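Side-chain contacts in zinc-type alcohol dehydrogenase-like protein YAHK (Escherichia coli, PDB 1UUF), which reduces a wide range of aldehydes to their alcohols, using zinc and strongly preferring NADPH over NADH as electron donor: residues 89-94 with 98-103; 48-53 with 158-163; 241-246 with 252-257. One frame throughout, in Å; residues are numbered along the deposited sequence.

Contact 1: 89-94 with 98-103; sequences VAVGDQ and YAPGDL
A beta bulge, with Pro-100 laid against it, sets this contact apart: Val-89 and Ala-90 both face Lys-51 of the neighbouring strand, a classic bulge, and psi of Val-89 has dropped to -39°. The pyrrolidine ring lies beside the carbonyl of Val-89, with Pro-100 CB 4.0 Å from Val-89 O, while Pro-100 CG stands 4.3 Å from Ala-90 CA. No hydrogen bond joins the two segments; across this interface the contacts are van der Waals ones. Val-91 completes it. With CG1 anti to the carbonyl carbon (chi1 -64°) and CG2 between that carbon and the backbone N, both methyls come near one backbone oxygen: CG1 of Val-91 lies 3.8 Å from Tyr-98 O, and CG2 is only slightly farther. This is the link from strand 84-91 to strand 103-106 of the GroES-like domain, antiparallel neighbours in one sheet. It contains a type II turn from Ala-99 to Asp-102, in which Gly-101 takes a positive phi that calls for glycine. Asp-102 N bonds back to Ala-99 O at 3.1 Å. The Asp-102 side chain returns the grip, its OD2 accepting from Ala-99 N at 2.9 Å, met from well above the carboxylate plane (58°). Tyr-98 directs its ring away from Val-91, packs on Val-50 and hydrogen-bonds through OH to the carbonyl of Val-160.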
loop_
_atom_site.group_PDB
_atom_site.type_symbol
_atom_site.label_atom_id
_atom_site.label_comp_id
_atom_site.label_asym_id
_atom_site.label_seq_id
_atom_site.Cartn_x
_atom_site.Cartn_y
_atom_site.Cartn_z
ATOM N N VAL A 89 19.165 -19.352 32.950
ATOM C CA VAL A 89 20.102 -20.151 33.734
ATOM C C VAL A 89 21.110 -19.234 34.418
ATOM O O VAL A 89 21.489 -19.455 35.568
ATOM C CB VAL A 89 20.874 -21.153 32.838
ATOM C CG1 VAL A 89 21.914 -21.891 33.663
ATOM C CG2 VAL A 89 19.911 -22.142 32.212
ATOM N N ALA A 90 21.538 -18.201 33.702
ATOM C CA ALA A 90 22.497 -17.243 34.232
ATOM C C ALA A 90 22.394 -15.934 33.461
ATOM O O ALA A 90 21.838 -15.895 32.363
ATOM C CB ALA A 90 23.905 -17.803 34.123
ATOM N N VAL A 91 22.934 -14.866 34.041
ATOM C CA VAL A 91 22.910 -13.554 33.408
ATOM C C VAL A 91 24.227 -12.819 33.627
ATOM O O VAL A 91 24.907 -13.031 34.635
ATOM C CB VAL A 91 21.774 -12.669 33.973
ATOM C CG1 VAL A 91 20.422 -13.286 33.657
ATOM C CG2 VAL A 91 21.943 -12.504 35.474
ATOM N N GLY A 92 24.578 -11.959 32.676
ATOM C CA GLY A 92 25.801 -11.184 32.788
ATOM C C GLY A 92 25.667 -10.205 33.937
ATOM O O GLY A 92 24.558 -9.954 34.409
ATOM N N ASP A 93 26.786 -9.648 34.388
ATOM C CA ASP A 93 26.769 -8.706 35.502
ATOM C C ASP A 93 26.140 -7.350 35.182
ATOM O O ASP A 93 25.928 -6.538 36.083
ATOM C CB ASP A 93 28.191 -8.501 36.036
ATOM C CG ASP A 93 29.171 -8.097 34.952
ATOM O OD1 ASP A 93 28.904 -7.109 34.239
ATOM O OD2 ASP A 93 30.216 -8.766 34.815
ATOM N N GLN A 94 25.846 -7.099 33.908
ATOM C CA GLN A 94 25.234 -5.835 33.509
ATOM C C GLN A 94 23.756 -5.991 33.162
ATOM O O GLN A 94 23.076 -5.008 32.869
ATOM C CB GLN A 94 25.973 -5.234 32.307
ATOM C CG GLN A 94 27.398 -4.808 32.607
ATOM C CD GLN A 94 27.477 -3.843 33.771
ATOM O OE1 GLN A 94 26.851 -2.781 33.756
ATOM N NE2 GLN A 94 28.247 -4.206 34.790
ATOM N N TYR A 98 16.594 -9.335 33.593
ATOM C CA TYR A 98 16.382 -10.716 34.006
ATOM C C TYR A 98 17.243 -11.277 35.124
ATOM O O TYR A 98 18.300 -10.743 35.448
ATOM C CB TYR A 98 16.510 -11.623 32.782
ATOM C CG TYR A 98 15.590 -11.199 31.667
ATOM C CD1 TYR A 98 16.052 -10.414 30.609
ATOM C CD2 TYR A 98 14.232 -11.502 31.724
ATOM C CE1 TYR A 98 15.171 -9.933 29.635
ATOM C CE2 TYR A 98 13.349 -11.026 30.765
ATOM C CZ TYR A 98 13.820 -10.242 29.729
ATOM O OH TYR A 98 12.924 -9.741 28.814
ATOM N N ALA A 99 16.759 -12.377 35.692
ATOM C CA ALA A 99 17.433 -13.081 36.772
ATOM C C ALA A 99 17.212 -14.584 36.602
ATOM O O ALA A 99 16.235 -15.014 35.983
ATOM C CB ALA A 99 16.881 -12.625 38.112
ATOM N N PRO A 100 18.123 -15.405 37.143
ATOM C CA PRO A 100 17.967 -16.856 37.018
ATOM C C PRO A 100 16.577 -17.274 37.483
ATOM O O PRO A 100 16.075 -16.763 38.486
ATOM C CB PRO A 100 19.069 -17.395 37.925
ATOM C CG PRO A 100 20.141 -16.361 37.775
ATOM C CD PRO A 100 19.363 -15.070 37.863
ATOM N N GLY A 101 15.957 -18.190 36.747
ATOM C CA GLY A 101 14.628 -18.655 37.104
ATOM C C GLY A 101 13.509 -18.040 36.281
ATOM O O GLY A 101 12.423 -18.611 36.178
ATOM N N ASP A 102 13.765 -16.876 35.693
ATOM C CA ASP A 102 12.755 -16.200 34.881
ATOM C C ASP A 102 12.348 -17.000 33.649
ATOM O O ASP A 102 13.171 -17.686 33.043
ATOM C CB ASP A 102 13.262 -14.840 34.400
ATOM C CG ASP A 102 13.355 -13.815 35.508
ATOM O OD1 ASP A 102 12.843 -14.073 36.619
ATOM O OD2 ASP A 102 13.933 -12.737 35.255
ATOM N N LEU A 103 11.071 -16.906 33.291
ATOM C CA LEU A 103 10.561 -17.562 32.093
ATOM C C LEU A 103 10.757 -16.514 31.007
ATOM O O LEU A 103 10.283 -15.381 31.135
ATOM C CB LEU A 103 9.075 -17.901 32.238
ATOM C CG LEU A 103 8.734 -18.961 33.289
ATOM C CD1 LEU A 103 7.233 -19.214 33.297
ATOM C CD2 LEU A 103 9.485 -20.247 32.975
#

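Contact 2: 48-53 with 158-163; sequences NDVKIE and RYVLRI
No flat group enters the meeting of Val-50 and Ile-52 with Val-160; the ring next along the chain, that of Tyr-159, lies to one side, with Arg-158 CG over one face, 3.8 Å above the ring plane and offset toward the rim. Its edge carries a hydroxyl bonded to Ser-112 OG, and the ring also packs on Ile-317 of helix 317-330. The contact itself belongs to the apolar interior of the GroES-like domain, where strand 49-58 of the mixed sheet faces the chain leading into strand 161-162. The evidence is in the spacing: the closest CA atoms, those of Val-50 and Val-160, are 7.7 Å apart, and no hydrogen bond crosses between the segments, so the two segments meet through side chains. All three residues are buried. Val-160 divides its two methyls between two partners. Its CG1, anti to the backbone N (chi1 176°), meets Ile-52 CD1 tip to tip at 4.1 Å; Ile-52 reaches there because CG1 stands anti to its own carbonyl carbon (chi1 -57°) and the chain then runs on extended to CD1. Val-104 of strand 103-106 touches both Ile-52 and Val-160, and Val-155 of strand 152-156 adds to the cover of Val-160. The side chain of Ile-52 is about 12 Å from that of His-82, a ligand of the catalytic zinc. The side chains of Val-50 and Val-160 cross at a slant, Val-160 CG2 lying 4.0 Å from Val-50 CB and 4.1 Å from Val-50 CG2.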
loop_
_atom_site.group_PDB
_atom_site.type_symbol
_atom_site.label_atom_id
_atom_site.label_comp_id
_atom_site.label_asym_id
_atom_site.label_seq_id
_atom_site.Cartn_x
_atom_site.Cartn_y
_atom_site.Cartn_z
ATOM N N ASN A 48 26.095 -8.281 29.161
ATOM C CA ASN A 48 24.703 -7.980 28.823
ATOM C C ASN A 48 23.921 -9.205 28.355
ATOM O O ASN A 48 22.764 -9.081 27.941
ATOM C CB ASN A 48 24.636 -6.919 27.722
ATOM C CG ASN A 48 25.345 -5.635 28.099
ATOM O OD1 ASN A 48 25.027 -5.007 29.110
ATOM N ND2 ASN A 48 26.311 -5.232 27.278
ATOM N N ASP A 49 24.541 -10.379 28.427
ATOM C CA ASP A 49 23.902 -11.613 27.971
ATOM C C ASP A 49 23.049 -12.389 28.963
ATOM O O ASP A 49 23.256 -12.341 30.175
ATOM C CB ASP A 49 24.945 -12.580 27.407
ATOM C CG ASP A 49 25.595 -12.065 26.148
ATOM O OD1 ASP A 49 24.926 -11.324 25.395
ATOM O OD2 ASP A 49 26.771 -12.417 25.906
ATOM N N VAL A 50 22.091 -13.125 28.406
ATOM C CA VAL A 50 21.185 -13.967 29.174
ATOM C C VAL A 50 21.360 -15.384 28.637
ATOM O O VAL A 50 21.214 -15.618 27.432
ATOM C CB VAL A 50 19.706 -13.549 28.970
ATOM C CG1 VAL A 50 18.787 -14.450 29.792
ATOM C CG2 VAL A 50 19.515 -12.092 29.357
ATOM N N LYS A 51 21.699 -16.319 29.521
ATOM C CA LYS A 51 21.875 -17.716 29.136
ATOM C C LYS A 51 20.545 -18.402 29.402
ATOM O O LYS A 51 20.064 -18.410 30.532
ATOM C CB LYS A 51 22.978 -18.368 29.968
ATOM C CG LYS A 51 23.199 -19.838 29.658
ATOM C CD LYS A 51 24.319 -20.402 30.520
ATOM C CE LYS A 51 24.556 -21.868 30.225
ATOM N NZ LYS A 51 25.693 -22.397 31.025
ATOM N N ILE A 52 19.972 -18.993 28.360
ATOM C CA ILE A 52 18.661 -19.626 28.444
ATOM C C ILE A 52 18.636 -21.125 28.184
ATOM O O ILE A 52 19.198 -21.600 27.196
ATOM C CB ILE A 52 17.707 -18.961 27.426
ATOM C CG1 ILE A 52 17.643 -17.456 27.689
ATOM C CG2 ILE A 52 16.322 -19.588 27.502
ATOM C CD1 ILE A 52 16.953 -16.677 26.590
ATOM N N GLU A 53 17.975 -21.861 29.074
ATOM C CA GLU A 53 17.810 -23.301 28.921
ATOM C C GLU A 53 16.492 -23.401 28.158
ATOM O O GLU A 53 15.427 -23.110 28.706
ATOM C CB GLU A 53 17.674 -23.975 30.287
ATOM C CG GLU A 53 17.627 -25.492 30.240
ATOM C CD GLU A 53 18.938 -26.103 29.776
ATOM O OE1 GLU A 53 20.003 -25.663 30.257
ATOM O OE2 GLU A 53 18.904 -27.029 28.938
ATOM N N ARG A 158 18.601 -7.204 25.532
ATOM C CA ARG A 158 17.697 -6.302 24.820
ATOM C C ARG A 158 16.743 -7.081 23.921
ATOM O O ARG A 158 15.639 -6.619 23.616
ATOM C CB ARG A 158 18.480 -5.293 23.969
ATOM C CG ARG A 158 17.596 -4.481 23.010
ATOM C CD ARG A 158 18.352 -3.325 22.368
ATOM N NE ARG A 158 17.521 -2.579 21.424
ATOM C CZ ARG A 158 17.836 -1.383 20.936
ATOM N NH1 ARG A 158 18.966 -0.790 21.307
ATOM N NH2 ARG A 158 17.023 -0.773 20.082
ATOM N N TYR A 159 17.159 -8.275 23.514
ATOM C CA TYR A 159 16.343 -9.082 22.619
ATOM C C TYR A 159 15.667 -10.278 23.268
ATOM O O TYR A 159 15.115 -11.136 22.580
ATOM C CB TYR A 159 17.202 -9.518 21.431
ATOM C CG TYR A 159 17.931 -8.345 20.819
ATOM C CD1 TYR A 159 19.159 -7.915 21.332
ATOM C CD2 TYR A 159 17.350 -7.600 19.795
ATOM C CE1 TYR A 159 19.780 -6.766 20.840
ATOM C CE2 TYR A 159 17.962 -6.453 19.299
ATOM C CZ TYR A 159 19.174 -6.042 19.826
ATOM O OH TYR A 159 19.765 -4.896 19.348
ATOM N N VAL A 160 15.707 -10.332 24.594
ATOM C CA VAL A 160 15.071 -11.420 25.327
ATOM C C VAL A 160 13.764 -10.876 25.887
ATOM O O VAL A 160 13.735 -9.775 26.435
ATOM C CB VAL A 160 15.962 -11.911 26.487
ATOM C CG1 VAL A 160 15.230 -12.983 27.296
ATOM C CG2 VAL A 160 17.265 -12.477 25.930
ATOM N N LEU A 161 12.693 -11.649 25.742
ATOM C CA LEU A 161 11.364 -11.248 26.211
ATOM C C LEU A 161 10.982 -11.963 27.497
ATOM O O LEU A 161 11.439 -13.069 27.753
ATOM C CB LEU A 161 10.311 -11.571 25.147
ATOM C CG LEU A 161 10.355 -10.885 23.777
ATOM C CD1 LEU A 161 10.329 -9.379 23.963
ATOM C CD2 LEU A 161 11.599 -11.312 23.010
ATOM N N ARG A 162 10.126 -11.330 28.296
ATOM C CA ARG A 162 9.674 -11.927 29.548
ATOM C C ARG A 162 8.304 -12.573 29.344
ATOM O O ARG A 162 7.388 -11.936 28.822
ATOM C CB ARG A 162 9.569 -10.852 30.637
ATOM C CG ARG A 162 9.197 -11.378 32.025
ATOM C CD ARG A 162 10.295 -12.275 32.588
ATOM N NE ARG A 162 10.007 -12.729 33.947
ATOM C CZ ARG A 162 10.047 -11.949 35.024
ATOM N NH1 ARG A 162 10.365 -10.666 34.910
ATOM N NH2 ARG A 162 9.760 -12.451 36.219
ATOM N N ILE A 163 8.178 -13.836 29.747
ATOM C CA ILE A 163 6.916 -14.566 29.634
ATOM C C ILE A 163 6.160 -14.437 30.952
ATOM O O ILE A 163 6.713 -14.710 32.019
ATOM C CB ILE A 163 7.146 -16.065 29.349
ATOM C CG1 ILE A 163 7.919 -16.234 28.039
ATOM C CG2 ILE A 163 5.813 -16.808 29.318
ATOM C CD1 ILE A 163 7.316 -15.506 26.861
#

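Contact 3: 241-246 with 252-257; sequences EVVNSR and AAHLKS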
loop_
_atom_site.group_PDB
_atom_site.type_symbol
_atom_site.label_atom_id
_atom_site.label_comp_id
_atom_site.label_asym_id
_atom_site.label_seq_id
_atom_site.Cartn_x
_atom_site.Cartn_y
_atom_site.Cartn_z
ATOM N N GLU A 241 -17.272 -14.457 11.155
ATOM C CA GLU A 241 -17.800 -14.897 9.867
ATOM C C GLU A 241 -16.694 -15.624 9.120
ATOM O O GLU A 241 -15.511 -15.375 9.353
ATOM C CB GLU A 241 -18.253 -13.707 9.018
ATOM C CG GLU A 241 -19.464 -12.949 9.537
ATOM C CD GLU A 241 -19.865 -11.816 8.606
ATOM O OE1 GLU A 241 -19.214 -10.749 8.631
ATOM O OE2 GLU A 241 -20.827 -11.999 7.834
ATOM N N VAL A 242 -17.084 -16.522 8.223
ATOM C CA VAL A 242 -16.122 -17.261 7.424
ATOM C C VAL A 242 -16.555 -17.224 5.969
ATOM O O VAL A 242 -17.744 -17.341 5.653
ATOM C CB VAL A 242 -16.001 -18.732 7.883
ATOM C CG1 VAL A 242 -15.000 -19.463 7.008
ATOM C CG2 VAL A 242 -15.555 -18.786 9.333
ATOM N N VAL A 243 -15.585 -17.038 5.086
ATOM C CA VAL A 243 -15.855 -16.985 3.660
ATOM C C VAL A 243 -14.945 -17.932 2.891
ATOM O O VAL A 243 -13.745 -18.002 3.151
ATOM C CB VAL A 243 -15.644 -15.555 3.112
ATOM C CG1 VAL A 243 -15.760 -15.548 1.589
ATOM C CG2 VAL A 243 -16.669 -14.610 3.719
ATOM N N ASN A 244 -15.527 -18.688 1.965
ATOM C CA ASN A 244 -14.738 -19.578 1.123
ATOM C C ASN A 244 -14.411 -18.668 -0.051
ATOM O O ASN A 244 -15.288 -18.350 -0.854
ATOM C CB ASN A 244 -15.565 -20.764 0.629
ATOM C CG ASN A 244 -14.746 -21.724 -0.211
ATOM O OD1 ASN A 244 -13.912 -21.305 -1.015
ATOM N ND2 ASN A 244 -14.985 -23.018 -0.036
ATOM N N SER A 245 -13.157 -18.240 -0.145
ATOM C CA SER A 245 -12.753 -17.321 -1.199
ATOM C C SER A 245 -12.948 -17.839 -2.620
ATOM O O SER A 245 -12.816 -17.076 -3.580
ATOM C CB SER A 245 -11.295 -16.892 -0.994
ATOM O OG SER A 245 -10.421 -18.004 -0.981
ATOM N N ARG A 246 -13.266 -19.122 -2.761
ATOM C CA ARG A 246 -13.491 -19.693 -4.086
ATOM C C ARG A 246 -14.949 -19.544 -4.517
ATOM O O ARG A 246 -15.301 -19.862 -5.652
ATOM C CB ARG A 246 -13.111 -21.174 -4.117
ATOM C CG ARG A 246 -11.651 -21.471 -3.819
ATOM C CD ARG A 246 -11.307 -22.879 -4.274
ATOM N NE ARG A 246 -11.328 -22.979 -5.731
ATOM C CZ ARG A 246 -11.409 -24.121 -6.406
ATOM N NH1 ARG A 246 -11.482 -25.275 -5.757
ATOM N NH2 ARG A 246 -11.414 -24.110 -7.732
ATOM N N ALA A 252 -18.647 -11.630 -2.854
ATOM C CA ALA A 252 -19.426 -10.459 -3.245
ATOM C C ALA A 252 -20.199 -9.830 -2.090
ATOM O O ALA A 252 -20.442 -8.622 -2.083
ATOM C CB ALA A 252 -20.387 -10.829 -4.370
ATOM N N ALA A 253 -20.580 -10.643 -1.111
ATOM C CA ALA A 253 -21.331 -10.146 0.033
ATOM C C ALA A 253 -20.509 -9.214 0.922
ATOM O O ALA A 253 -21.058 -8.548 1.799
ATOM C CB ALA A 253 -21.856 -11.318 0.853
ATOM N N HIS A 254 -19.200 -9.161 0.692
ATOM C CA HIS A 254 -18.316 -8.317 1.497
ATOM C C HIS A 254 -17.623 -7.225 0.694
ATOM O O HIS A 254 -16.620 -6.659 1.132
ATOM C CB HIS A 254 -17.260 -9.190 2.180
ATOM C CG HIS A 254 -17.837 -10.195 3.127
ATOM N ND1 HIS A 254 -18.170 -9.886 4.428
ATOM C CD2 HIS A 254 -18.165 -11.497 2.954
ATOM C CE1 HIS A 254 -18.680 -10.954 5.015
ATOM N NE2 HIS A 254 -18.689 -11.945 4.142
ATOM N N LEU A 255 -18.157 -6.927 -0.482
ATOM C CA LEU A 255 -17.583 -5.895 -1.338
ATOM C C LEU A 255 -17.399 -4.573 -0.593
ATOM O O LEU A 255 -18.282 -4.143 0.152
ATOM C CB LEU A 255 -18.486 -5.663 -2.551
ATOM C CG LEU A 255 -18.009 -4.625 -3.568
ATOM C CD1 LEU A 255 -16.838 -5.191 -4.368
ATOM C CD2 LEU A 255 -19.155 -4.261 -4.498
ATOM N N LYS A 256 -16.246 -3.938 -0.799
ATOM C CA LYS A 256 -15.930 -2.647 -0.184
ATOM C C LYS A 256 -16.372 -2.532 1.274
ATOM O O LYS A 256 -17.006 -1.547 1.650
ATOM C CB LYS A 256 -16.591 -1.522 -0.990
ATOM C CG LYS A 256 -16.259 -1.526 -2.473
ATOM C CD LYS A 256 -17.105 -0.509 -3.234
ATOM C CE LYS A 256 -16.804 -0.529 -4.728
ATOM N NZ LYS A 256 -17.684 0.400 -5.503
ATOM N N SER A 257 -16.021 -3.508 2.109
ATOM C CA SER A 257 -16.452 -3.461 3.504
ATOM C C SER A 257 -15.357 -3.601 4.552
ATOM O O SER A 257 -15.611 -3.377 5.740
ATOM C CB SER A 257 -17.492 -4.553 3.760
ATOM O OG SER A 257 -16.886 -5.834 3.714
#
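With CG anti to the carbonyl carbon in both Glu-241 (chi1 -68°) and His-254 (chi1 -62°), the two side chains leave their backbones toward each other, and the extended chain of the glutamate carries its carboxylate to the edge of the imidazole. There the touching atom of the ring is a carbon: His-254 CE1 is 3.7 Å from Glu-241 OE1 and equally far from OE2, so it is equidistant from both oxygens, though well out of the carboxylate plane. Carboxylate and ring planes are turned 63° apart, and Glu-241 CD lies in the plane of the ring. No hydrogen bond forms, the separation of Glu-241 OE2 from His-254 NE2 being 4.3 Å. Val-243 slides past the ring in the opposite direction, its CG2 only 3.4 Å from His-254 NE2 and 3.5 Å from His-254 CD2, approaching obliquely. These contacts close one corner of the Rossmann-type domain: strand 241-244 is an outermost strand of the parallel sheet within this chain, and helix 248-252 leads through a type I turn, Ala-252 to Leu-255, toward strand 258-263, on the far side of two intervening strands. At another ring atom, ND1 of His-254 is hydrogen-bonded to Lys-197 NZ, which also binds Ser-257 OG. That hydroxyl donates to His-254 O at 2.7 Å, from above the carbonyl plane, fixing the loop just after the histidine. An alanine at His-254 would remove the ring and is likely to leave Val-243 CG2 without its cover and Lys-197 without one of its acceptors. On the strand side, Asn-244 OD1 accepts from Arg-246 N at 2.9 Å in an Asx turn that ends the strand.

In the fold
From the N terminus, residues 48-53 come first and wait more than a hundred residues for 158-163, so contact 2 closes a long loop, bringing strand 49-58 against the chain entering strand 161-162. Contact 1 is nested inside it, a short loop between strands 84-91 and 103-106. The two have centres 7 Å apart and share one sheet of the GroES-like domain, in which strands 49-58 and 84-91 are neighbours. Contact 3 follows in series and belongs to the nucleotide-binding-type domain; it ties the edge strand 241-244 to the loop before strand 258-263. Its centre is 49 Å from that of contact 1 and 43 Å from that of contact 2, on the opposite side of the chain's centre.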